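Local coordinates for protein LAO/AO transport system kinase (Escherichia coli, PDB 2P67) that belongs to the MeaB family of P-loop GTPases, with a parallel beta-sheet core flanked by helices, and contains a bound sodium ion, at residues E83-A88 against Y149-V154; A88-D93 against E139-C144; A196-I201 against Q234-T239; K203-N208 against T239-E244. All coordinates share one frame; numbering follows the deposited sequence.

Interaction 1: E83-A88 against Y149-V154; sequences EGLKVA and YDVVIV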
# COMPACT_ATOMS: atom_id res chain seq x y z
N GLU A 83 -14.11 -24.85 -25.23
CA GLU A 83 -15.00 -23.75 -25.63
C GLU A 83 -14.59 -23.16 -26.98
O GLU A 83 -15.20 -22.20 -27.45
CB GLU A 83 -15.00 -22.63 -24.57
CG GLU A 83 -15.62 -22.99 -23.21
CD GLU A 83 -17.14 -23.11 -23.25
OE1 GLU A 83 -17.82 -22.25 -23.85
OE2 GLU A 83 -17.66 -24.08 -22.65
N GLY A 84 -13.54 -23.71 -27.58
CA GLY A 84 -13.00 -23.22 -28.85
C GLY A 84 -12.11 -21.99 -28.73
O GLY A 84 -11.96 -21.24 -29.70
N LEU A 85 -11.52 -21.77 -27.55
CA LEU A 85 -10.64 -20.61 -27.35
C LEU A 85 -9.15 -21.00 -27.44
O LEU A 85 -8.79 -22.15 -27.21
CB LEU A 85 -10.93 -19.90 -26.01
CG LEU A 85 -12.35 -19.35 -25.79
CD1 LEU A 85 -12.59 -19.02 -24.31
CD2 LEU A 85 -12.61 -18.13 -26.67
N LYS A 86 -8.32 -20.02 -27.76
CA LYS A 86 -6.87 -20.17 -27.78
C LYS A 86 -6.36 -19.54 -26.48
O LYS A 86 -6.65 -18.36 -26.19
CB LYS A 86 -6.28 -19.45 -29.00
CG LYS A 86 -6.70 -20.07 -30.35
CD LYS A 86 -6.32 -19.18 -31.55
CE LYS A 86 -7.27 -17.97 -31.69
NZ LYS A 86 -6.91 -17.06 -32.83
N VAL A 87 -5.62 -20.33 -25.69
CA VAL A 87 -5.11 -19.86 -24.39
C VAL A 87 -3.59 -19.99 -24.27
O VAL A 87 -3.01 -21.04 -24.58
CB VAL A 87 -5.85 -20.55 -23.18
CG1 VAL A 87 -5.63 -22.05 -23.17
CG2 VAL A 87 -5.45 -19.92 -21.85
N ALA A 88 -2.96 -18.92 -23.81
CA ALA A 88 -1.52 -18.86 -23.57
C ALA A 88 -1.32 -18.79 -22.06
O ALA A 88 -2.12 -18.14 -21.35
CB ALA A 88 -0.90 -17.63 -24.24
N TYR A 149 -4.28 -14.79 -29.30
CA TYR A 149 -4.81 -15.57 -28.19
C TYR A 149 -6.06 -14.92 -27.59
O TYR A 149 -6.13 -13.71 -27.48
CB TYR A 149 -3.69 -15.88 -27.14
CG TYR A 149 -2.80 -16.93 -27.72
CD1 TYR A 149 -3.05 -18.28 -27.50
CD2 TYR A 149 -1.76 -16.59 -28.59
CE1 TYR A 149 -2.28 -19.27 -28.07
CE2 TYR A 149 -0.98 -17.59 -29.19
CZ TYR A 149 -1.25 -18.92 -28.92
OH TYR A 149 -0.53 -19.94 -29.49
N ASP A 150 -7.04 -15.74 -27.22
CA ASP A 150 -8.28 -15.27 -26.65
C ASP A 150 -8.13 -14.95 -25.16
O ASP A 150 -8.72 -13.97 -24.65
CB ASP A 150 -9.36 -16.32 -26.82
CG ASP A 150 -9.72 -16.53 -28.29
OD1 ASP A 150 -10.28 -15.60 -28.90
OD2 ASP A 150 -9.41 -17.59 -28.82
N VAL A 151 -7.33 -15.77 -24.49
CA VAL A 151 -7.09 -15.65 -23.06
C VAL A 151 -5.60 -15.84 -22.83
O VAL A 151 -5.01 -16.79 -23.36
CB VAL A 151 -7.83 -16.77 -22.27
CG1 VAL A 151 -7.54 -16.66 -20.75
CG2 VAL A 151 -9.34 -16.71 -22.54
N VAL A 152 -5.00 -14.92 -22.09
CA VAL A 152 -3.62 -15.08 -21.61
C VAL A 152 -3.64 -15.15 -20.10
O VAL A 152 -4.20 -14.26 -19.44
CB VAL A 152 -2.69 -13.90 -22.00
CG1 VAL A 152 -1.23 -14.25 -21.66
CG2 VAL A 152 -2.84 -13.56 -23.47
N ILE A 153 -3.01 -16.20 -19.55
CA ILE A 153 -2.95 -16.42 -18.11
C ILE A 153 -1.53 -16.25 -17.64
O ILE A 153 -0.62 -16.94 -18.12
CB ILE A 153 -3.41 -17.85 -17.75
CG1 ILE A 153 -4.84 -18.09 -18.26
CG2 ILE A 153 -3.35 -18.08 -16.22
CD1 ILE A 153 -5.33 -19.52 -18.03
N VAL A 154 -1.32 -15.31 -16.71
CA VAL A 154 -0.03 -15.19 -16.08
C VAL A 154 -0.14 -15.86 -14.71
O VAL A 154 -1.07 -15.59 -13.93
CB VAL A 154 0.49 -13.71 -16.04
CG1 VAL A 154 -0.41 -12.79 -15.20
CG2 VAL A 154 1.95 -13.66 -15.59
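Tyr149 and Asp150 meet Lys86 and Ala88 at the start of a parallel pairing in the P-loop NTPase sheet, where strands 87-92 and 151-157 run side by side. The phenol ring lies against the incoming strand: Ala88 CB sits over one face, 4.2 Å from the centroid and 24° off the ring normal, which meets the geometry of a CH-pi contact displaced toward the rim. The ring edge is used too, since the carbonyl carbon of Lys86 approaches CD1 of Tyr149 near the ring plane.

Asp150 points toward the first segment. With CG anti to its own carbonyl carbon (chi1 -67°), its carboxylate reaches the backbone there, and OD2 takes the N-H of Lys86 on its anti lone pair at 2.9 Å, almost straight at 168°. The Leu85 and Asp150 side chains cross at about a right angle, Leu85 CD2 lying 3.7 Å from CG of Asp150. The lysine amine is not paired with Asp150: Lys86 NZ is 4.8 Å from Asp150 OD2 and is instead bonded to the carbonyl of Gly148.

Two amides converge on one acceptor, Asp150 N at 2.8 Å and Val151 N at 3.2 Å from Lys86 O, so the aspartate holds Lys86 through both its side chain and its backbone. Beyond this the regular parallel pattern takes over, pairing Val87 with Val151 and Ala88 with Val152. Ala88 straddles Val152, donating from N to Val151 O at 3.0 Å and accepting at O from Ile153 N at 2.8 Å.

Interaction 2: A88-D93 against E139-C144; sequences AVIAVD and ELMLLC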
# COMPACT_ATOMS: atom_id res chain seq x y z
N ALA A 88 -2.96 -18.92 -23.81
CA ALA A 88 -1.52 -18.86 -23.57
C ALA A 88 -1.32 -18.79 -22.06
O ALA A 88 -2.12 -18.14 -21.35
CB ALA A 88 -0.90 -17.63 -24.24
N VAL A 89 -0.27 -19.45 -21.59
CA VAL A 89 0.09 -19.44 -20.16
C VAL A 89 1.53 -18.92 -20.01
O VAL A 89 2.47 -19.48 -20.60
CB VAL A 89 -0.06 -20.84 -19.53
CG1 VAL A 89 0.34 -20.82 -18.05
CG2 VAL A 89 -1.50 -21.30 -19.63
N ILE A 90 1.68 -17.84 -19.24
CA ILE A 90 2.98 -17.27 -18.93
C ILE A 90 3.27 -17.65 -17.47
O ILE A 90 2.63 -17.15 -16.55
CB ILE A 90 2.99 -15.74 -19.12
CG1 ILE A 90 2.49 -15.38 -20.54
CG2 ILE A 90 4.34 -15.15 -18.75
CD1 ILE A 90 3.31 -16.00 -21.68
N ALA A 91 4.22 -18.56 -17.31
CA ALA A 91 4.57 -19.17 -16.02
C ALA A 91 5.77 -18.47 -15.38
O ALA A 91 6.93 -18.70 -15.76
CB ALA A 91 4.81 -20.68 -16.22
N VAL A 92 5.50 -17.58 -14.44
CA VAL A 92 6.54 -16.71 -13.90
C VAL A 92 7.22 -17.37 -12.70
O VAL A 92 6.56 -17.91 -11.81
CB VAL A 92 6.01 -15.30 -13.53
CG1 VAL A 92 7.13 -14.42 -12.99
CG2 VAL A 92 5.33 -14.63 -14.76
N ASP A 93 8.55 -17.35 -12.70
CA ASP A 93 9.27 -17.93 -11.57
C ASP A 93 9.11 -17.08 -10.30
O ASP A 93 9.04 -15.84 -10.39
CB ASP A 93 10.74 -18.19 -11.91
CG ASP A 93 11.01 -19.67 -12.13
OD1 ASP A 93 11.72 -20.27 -11.29
OD2 ASP A 93 10.46 -20.24 -13.09
N GLU A 139 5.73 -7.98 -21.61
CA GLU A 139 6.09 -8.04 -23.03
C GLU A 139 5.66 -9.37 -23.69
O GLU A 139 5.13 -9.38 -24.81
CB GLU A 139 7.58 -7.73 -23.21
CG GLU A 139 7.91 -6.31 -22.78
CD GLU A 139 9.38 -5.99 -22.79
OE1 GLU A 139 10.22 -6.93 -22.75
OE2 GLU A 139 9.69 -4.77 -22.84
N LEU A 140 5.86 -10.48 -22.99
CA LEU A 140 5.44 -11.77 -23.53
C LEU A 140 3.92 -11.82 -23.69
O LEU A 140 3.43 -12.37 -24.66
CB LEU A 140 5.93 -12.90 -22.63
CG LEU A 140 7.45 -13.04 -22.44
CD1 LEU A 140 7.70 -14.30 -21.63
CD2 LEU A 140 8.21 -13.12 -23.76
N MET A 141 3.19 -11.24 -22.72
CA MET A 141 1.73 -11.11 -22.80
C MET A 141 1.30 -10.33 -24.05
O MET A 141 0.39 -10.75 -24.76
CB MET A 141 1.17 -10.43 -21.53
CG MET A 141 1.23 -11.28 -20.26
SD MET A 141 0.74 -10.35 -18.77
CE MET A 141 -1.07 -10.45 -18.92
N LEU A 142 1.98 -9.21 -24.32
CA LEU A 142 1.73 -8.44 -25.56
C LEU A 142 1.92 -9.28 -26.82
O LEU A 142 1.08 -9.23 -27.73
CB LEU A 142 2.63 -7.21 -25.61
CG LEU A 142 2.38 -6.07 -24.62
CD1 LEU A 142 3.36 -4.95 -24.92
CD2 LEU A 142 0.92 -5.55 -24.67
N LEU A 143 2.98 -10.09 -26.86
CA LEU A 143 3.22 -10.98 -28.01
C LEU A 143 2.05 -11.95 -28.18
O LEU A 143 1.56 -12.15 -29.30
CB LEU A 143 4.56 -11.74 -27.89
CG LEU A 143 5.80 -10.84 -28.06
CD1 LEU A 143 7.07 -11.57 -27.62
CD2 LEU A 143 5.93 -10.32 -29.48
N CYS A 144 1.57 -12.52 -27.07
CA CYS A 144 0.42 -13.41 -27.13
C CYS A 144 -0.84 -12.71 -27.66
O CYS A 144 -1.62 -13.30 -28.42
CB CYS A 144 0.16 -14.05 -25.77
SG CYS A 144 1.47 -15.15 -25.24
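Leu140, Met141 and Cys144 pack onto Ala88 and Ile90, setting helix 133-146 on one face of the parallel sheet in a beta-alpha-beta crossover. The helix leads from strand 119-124 to strand 151-157, and strand 87-92 lies between those two in the sheet. The axes of strand 88-92 and helix 139-144 are 9.5 Å apart and run at 171°, the nearly antiparallel course expected of a helix that carries the chain back between parallel strands.

Glu139 opens the segment on a different side of the helix, where OE1 forms a salt bridge with Arg317 of the second subunit. Leu140 follows, pointing at the strand. Leu140 and Ile90 pass each other at a slant, and the nearest atom of Leu140 is CB, 4.2 Å from Ile90 CD1. Val124 of the neighbouring strand touches both residues. The CB of Met141 leaves the helix to one side of the strand, yet its CG lies 4.3 Å from CG1 of Ile90.

One turn after Leu140, Cys144 faces the strand again, its amide bonded to Leu140 O at 3.0 Å in the helix. The thiol stands anti to its own carbonyl carbon (chi1 -66°), a rotation that turns SG toward the strand, where it touches both Ala88 and Ile90. Leu140 and Cys144 also touch Met28 of helix 21-32, which adjoins this interface. All the cross-contacts here are apolar, and the closest is made by sulfur: SG of Cys144 lies 3.6 Å from Ala88 CB, with a further contact of 4.1 Å from SG to Ile90 CD1.

Interaction 3: A196-I201 against Q234-T239; sequences ADLIVI and QPRVLT
Leu198 to Ile201 pair in register with Arg236 to Thr239 as parallel strands, their short axes 4.6 Å apart and twisted by -21°. The backbone bonds alternate as parallel pairing demands: Ile199 N gives to Arg236 O at 3.0 Å, Leu238 N to Ile199 O at 2.9 Å, and Ile201 N to Leu238 O at 2.9 Å. Between them CA-H groups touch the same carbonyls, as where Val200 CA lies 3.3 Å from Leu238 O.

On one face, Ile199 and Val237 lie side by side and point the same way. CG1 of Val237, anti to its backbone N (chi1 -175°), comes 4.0 Å from the branched CB of Ile199, and Leu223 of helix 209-225 covers both residues. Farther along, the methyl CG2 of Thr239 rests 4.1 Å from Ile201 CB. The opposite face carries Leu198, Val200, Arg236 and Leu238, with helix 248-264 above it. There Leu198 and Arg236 lie side by side, Leu198 CD2 3.5 Å from Arg236 CB; beyond this the extended arginine carries its guanidinium away, and NH1 forms a salt bridge with Asp257.

The unit is the beta-alpha-beta of strand 198-201, helix 209-225 and strand 236-239, the last being outermost in the sheet of this chain. Its chemistry implies a division of labour: backbone bonds fix the register, apolar branches pack under the helices, and the charged end of Arg236 is carried out of the interface to a partner on a covering helix.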
# COMPACT_ATOMS: atom_id res chain seq x y z
N ALA A 196 -7.77 -9.58 -4.68
CA ALA A 196 -8.53 -10.75 -5.11
C ALA A 196 -9.82 -10.39 -5.83
O ALA A 196 -10.62 -9.63 -5.29
CB ALA A 196 -8.85 -11.69 -3.93
N ASP A 197 -10.01 -10.91 -7.05
CA ASP A 197 -11.33 -10.83 -7.72
C ASP A 197 -12.13 -12.11 -7.48
O ASP A 197 -13.37 -12.07 -7.33
CB ASP A 197 -11.18 -10.55 -9.22
CG ASP A 197 -10.52 -9.20 -9.48
OD1 ASP A 197 -10.84 -8.23 -8.74
OD2 ASP A 197 -9.66 -9.12 -10.38
N LEU A 198 -11.41 -13.23 -7.49
CA LEU A 198 -11.96 -14.55 -7.16
C LEU A 198 -10.97 -15.31 -6.27
O LEU A 198 -9.76 -15.22 -6.47
CB LEU A 198 -12.25 -15.36 -8.44
CG LEU A 198 -13.42 -14.81 -9.28
CD1 LEU A 198 -13.38 -15.30 -10.73
CD2 LEU A 198 -14.75 -15.16 -8.62
N ILE A 199 -11.48 -16.05 -5.29
CA ILE A 199 -10.68 -16.97 -4.50
C ILE A 199 -11.23 -18.37 -4.79
O ILE A 199 -12.46 -18.56 -4.84
CB ILE A 199 -10.78 -16.73 -2.97
CG1 ILE A 199 -10.33 -15.31 -2.61
CG2 ILE A 199 -9.97 -17.79 -2.19
CD1 ILE A 199 -8.85 -15.10 -2.55
N VAL A 200 -10.33 -19.32 -5.00
CA VAL A 200 -10.73 -20.69 -5.32
C VAL A 200 -10.05 -21.65 -4.32
O VAL A 200 -8.85 -21.56 -4.10
CB VAL A 200 -10.36 -21.08 -6.77
CG1 VAL A 200 -10.60 -22.59 -6.98
CG2 VAL A 200 -11.17 -20.25 -7.82
N ILE A 201 -10.84 -22.54 -3.73
CA ILE A 201 -10.29 -23.56 -2.83
C ILE A 201 -10.30 -24.87 -3.61
O ILE A 201 -11.37 -25.41 -3.90
CB ILE A 201 -11.11 -23.71 -1.50
CG1 ILE A 201 -11.50 -22.34 -0.88
CG2 ILE A 201 -10.38 -24.63 -0.50
CD1 ILE A 201 -10.33 -21.48 -0.32
N GLN A 234 -18.83 -7.80 -6.13
CA GLN A 234 -18.55 -8.46 -4.86
C GLN A 234 -17.65 -9.65 -5.18
O GLN A 234 -18.04 -10.53 -5.96
CB GLN A 234 -19.83 -8.97 -4.14
CG GLN A 234 -19.56 -9.24 -2.62
CD GLN A 234 -19.49 -7.93 -1.79
OE1 GLN A 234 -20.39 -7.09 -1.86
NE2 GLN A 234 -18.42 -7.76 -1.02
N PRO A 235 -16.42 -9.68 -4.62
CA PRO A 235 -15.55 -10.85 -4.86
C PRO A 235 -16.24 -12.16 -4.49
O PRO A 235 -17.01 -12.21 -3.51
CB PRO A 235 -14.35 -10.60 -3.93
CG PRO A 235 -14.29 -9.09 -3.81
CD PRO A 235 -15.74 -8.65 -3.81
N ARG A 236 -15.98 -13.22 -5.25
CA ARG A 236 -16.62 -14.52 -5.02
C ARG A 236 -15.59 -15.54 -4.60
O ARG A 236 -14.43 -15.46 -5.00
CB ARG A 236 -17.33 -15.03 -6.27
CG ARG A 236 -18.42 -14.11 -6.78
CD ARG A 236 -19.11 -14.70 -8.01
NE ARG A 236 -20.07 -13.76 -8.55
CZ ARG A 236 -20.76 -13.94 -9.67
NH1 ARG A 236 -20.64 -15.08 -10.35
NH2 ARG A 236 -21.58 -12.99 -10.10
N VAL A 237 -16.03 -16.49 -3.78
CA VAL A 237 -15.17 -17.55 -3.29
C VAL A 237 -15.83 -18.87 -3.69
O VAL A 237 -16.97 -19.16 -3.26
CB VAL A 237 -14.97 -17.49 -1.76
CG1 VAL A 237 -13.96 -18.54 -1.30
CG2 VAL A 237 -14.51 -16.08 -1.34
N LEU A 238 -15.13 -19.63 -4.52
CA LEU A 238 -15.65 -20.89 -5.06
C LEU A 238 -14.75 -22.06 -4.68
O LEU A 238 -13.62 -21.86 -4.29
CB LEU A 238 -15.81 -20.80 -6.58
CG LEU A 238 -16.71 -19.68 -7.12
CD1 LEU A 238 -16.88 -19.78 -8.63
CD2 LEU A 238 -18.07 -19.69 -6.44
N THR A 239 -15.28 -23.27 -4.77
CA THR A 239 -14.47 -24.46 -4.55
C THR A 239 -14.54 -25.33 -5.80
O THR A 239 -15.50 -25.24 -6.60
CB THR A 239 -14.95 -25.31 -3.35
OG1 THR A 239 -16.20 -25.92 -3.70
CG2 THR A 239 -15.08 -24.46 -2.04

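Interaction 4: K203-N208 against T239-E244; sequences KDDGDN and TCSALE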
# COMPACT_ATOMS: atom_id res chain seq x y z
N LYS A 203 -9.20 -28.97 -4.45
CA LYS A 203 -9.14 -30.26 -3.73
C LYS A 203 -10.35 -30.46 -2.83
O LYS A 203 -10.25 -31.06 -1.75
CB LYS A 203 -7.82 -30.43 -2.96
CG LYS A 203 -6.57 -30.32 -3.84
CD LYS A 203 -5.28 -30.48 -3.06
CE LYS A 203 -4.09 -30.31 -4.00
NZ LYS A 203 -2.80 -30.17 -3.26
N ASP A 204 -11.49 -29.96 -3.30
CA ASP A 204 -12.78 -30.29 -2.72
C ASP A 204 -13.17 -31.68 -3.20
O ASP A 204 -14.06 -31.84 -4.05
CB ASP A 204 -13.86 -29.26 -3.11
CG ASP A 204 -15.12 -29.38 -2.24
OD1 ASP A 204 -15.10 -30.20 -1.30
OD2 ASP A 204 -16.12 -28.66 -2.50
N ASP A 205 -12.49 -32.68 -2.67
CA ASP A 205 -12.65 -34.07 -3.09
C ASP A 205 -12.31 -35.01 -1.94
O ASP A 205 -11.70 -34.59 -0.95
CB ASP A 205 -11.78 -34.37 -4.33
CG ASP A 205 -10.29 -34.12 -4.10
OD1 ASP A 205 -9.76 -34.54 -3.04
OD2 ASP A 205 -9.63 -33.52 -4.98
N GLY A 206 -12.69 -36.28 -2.08
CA GLY A 206 -12.42 -37.28 -1.06
C GLY A 206 -13.08 -36.95 0.27
O GLY A 206 -14.29 -36.74 0.33
N ASP A 207 -12.27 -36.89 1.32
CA ASP A 207 -12.80 -36.75 2.68
C ASP A 207 -12.69 -35.37 3.33
O ASP A 207 -13.18 -35.16 4.44
CB ASP A 207 -12.22 -37.84 3.58
CG ASP A 207 -12.73 -39.23 3.21
OD1 ASP A 207 -13.95 -39.37 2.94
OD2 ASP A 207 -11.91 -40.17 3.19
N ASN A 208 -12.07 -34.40 2.65
CA ASN A 208 -11.96 -33.09 3.29
C ASN A 208 -13.00 -32.03 2.88
O ASN A 208 -12.68 -30.85 2.83
CB ASN A 208 -10.53 -32.55 3.28
CG ASN A 208 -9.93 -32.49 1.89
OD1 ASN A 208 -9.83 -33.51 1.20
ND2 ASN A 208 -9.48 -31.30 1.48
N THR A 239 -15.28 -23.27 -4.77
CA THR A 239 -14.47 -24.46 -4.55
C THR A 239 -14.54 -25.33 -5.80
O THR A 239 -15.50 -25.24 -6.60
CB THR A 239 -14.95 -25.31 -3.35
OG1 THR A 239 -16.20 -25.92 -3.70
CG2 THR A 239 -15.08 -24.46 -2.04
N CYS A 240 -13.53 -26.19 -5.97
CA CYS A 240 -13.48 -27.10 -7.11
C CYS A 240 -12.68 -28.34 -6.77
O CYS A 240 -12.00 -28.39 -5.75
CB CYS A 240 -12.92 -26.41 -8.36
SG CYS A 240 -11.20 -25.85 -8.24
N SER A 241 -12.80 -29.36 -7.62
CA SER A 241 -11.84 -30.45 -7.62
C SER A 241 -11.30 -30.55 -9.03
O SER A 241 -11.98 -31.07 -9.91
CB SER A 241 -12.48 -31.79 -7.24
OG SER A 241 -11.48 -32.80 -7.15
N ALA A 242 -10.09 -30.04 -9.25
CA ALA A 242 -9.48 -30.11 -10.59
C ALA A 242 -9.40 -31.57 -11.05
O ALA A 242 -9.84 -31.89 -12.14
CB ALA A 242 -8.09 -29.49 -10.58
N LEU A 243 -8.89 -32.44 -10.18
CA LEU A 243 -8.66 -33.84 -10.55
C LEU A 243 -9.92 -34.68 -10.77
O LEU A 243 -9.85 -35.74 -11.41
CB LEU A 243 -7.66 -34.52 -9.60
CG LEU A 243 -6.17 -34.16 -9.81
CD1 LEU A 243 -5.28 -35.12 -9.04
CD2 LEU A 243 -5.75 -34.13 -11.30
N GLU A 244 -11.07 -34.20 -10.29
CA GLU A 244 -12.37 -34.83 -10.57
C GLU A 244 -13.18 -34.09 -11.62
O GLU A 244 -14.28 -34.51 -11.97
CB GLU A 244 -13.20 -34.96 -9.29
CG GLU A 244 -12.54 -35.78 -8.20
CD GLU A 244 -13.55 -36.38 -7.22
OE1 GLU A 244 -14.77 -36.20 -7.43
OE2 GLU A 244 -13.11 -37.03 -6.25
O HOH W 1 -8.27 -31.56 -7.05
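Asp204 and Asp205 hold Thr239 and Ser241 across two loops at the strand ends of the P-loop NTPase fold. By sequence, Asn202 to Asp205 are consistent with the G4 (NKxD) motif of GTPases, and Ser241 and Ala242 with the G5 (SA) motif. Two hydroxyls each give to one carboxylate oxygen. Thr239 OG1 meets Asp204 OD2 at 3.0 Å from the anti side, 23° out of the carboxylate plane. Ser241 OG reaches Asp205 OD2 at 2.9 Å, using the anti lone pair; with OG anti to the backbone N (chi1 -175°), the serine hydroxyl extends across to the aspartate.

Behind these bonds, the amide of Asp204 donates to Cys240 O at 3.0 Å, which ties the two backbones together. Asp204 is the centre of an inverse gamma turn, and a type II' turn from Asp205 to Asn208 leads on toward helix 209-225. The CB of Lys203 leaves away from 239-244, and NZ bonds to Gly66 O in what is probably the Walker A loop. Glu244 lies alongside, its OE2 3.5 Å from Asp205 CB. A water also bridges the loops, donating to Asp205 OD2 at 3.2 Å and accepting weakly from Leu243 N at 3.3 Å.

How the interactions relate
Interactions 1, 2 and 3 are buried in the sheet core, whereas interaction 4 is only partly buried, in loops beyond the strand ends. Interactions 1 and 2 share Ala88 and strand 87-92: one joins the strand to a neighbour by backbone bonds, the other covers its face with apolar contacts alone. They touch directly, with Ile153 O 2.7 Å from Ile90 N, probably a hydrogen bond. Interaction 3 repeats the parallel pairing toward the other edge of the same sheet, its centre about 20 Å from that of interaction 1. It runs on through Thr239 into interaction 4, where one backbone bond persists, joined by hydroxyl-carboxylate bonds and a water.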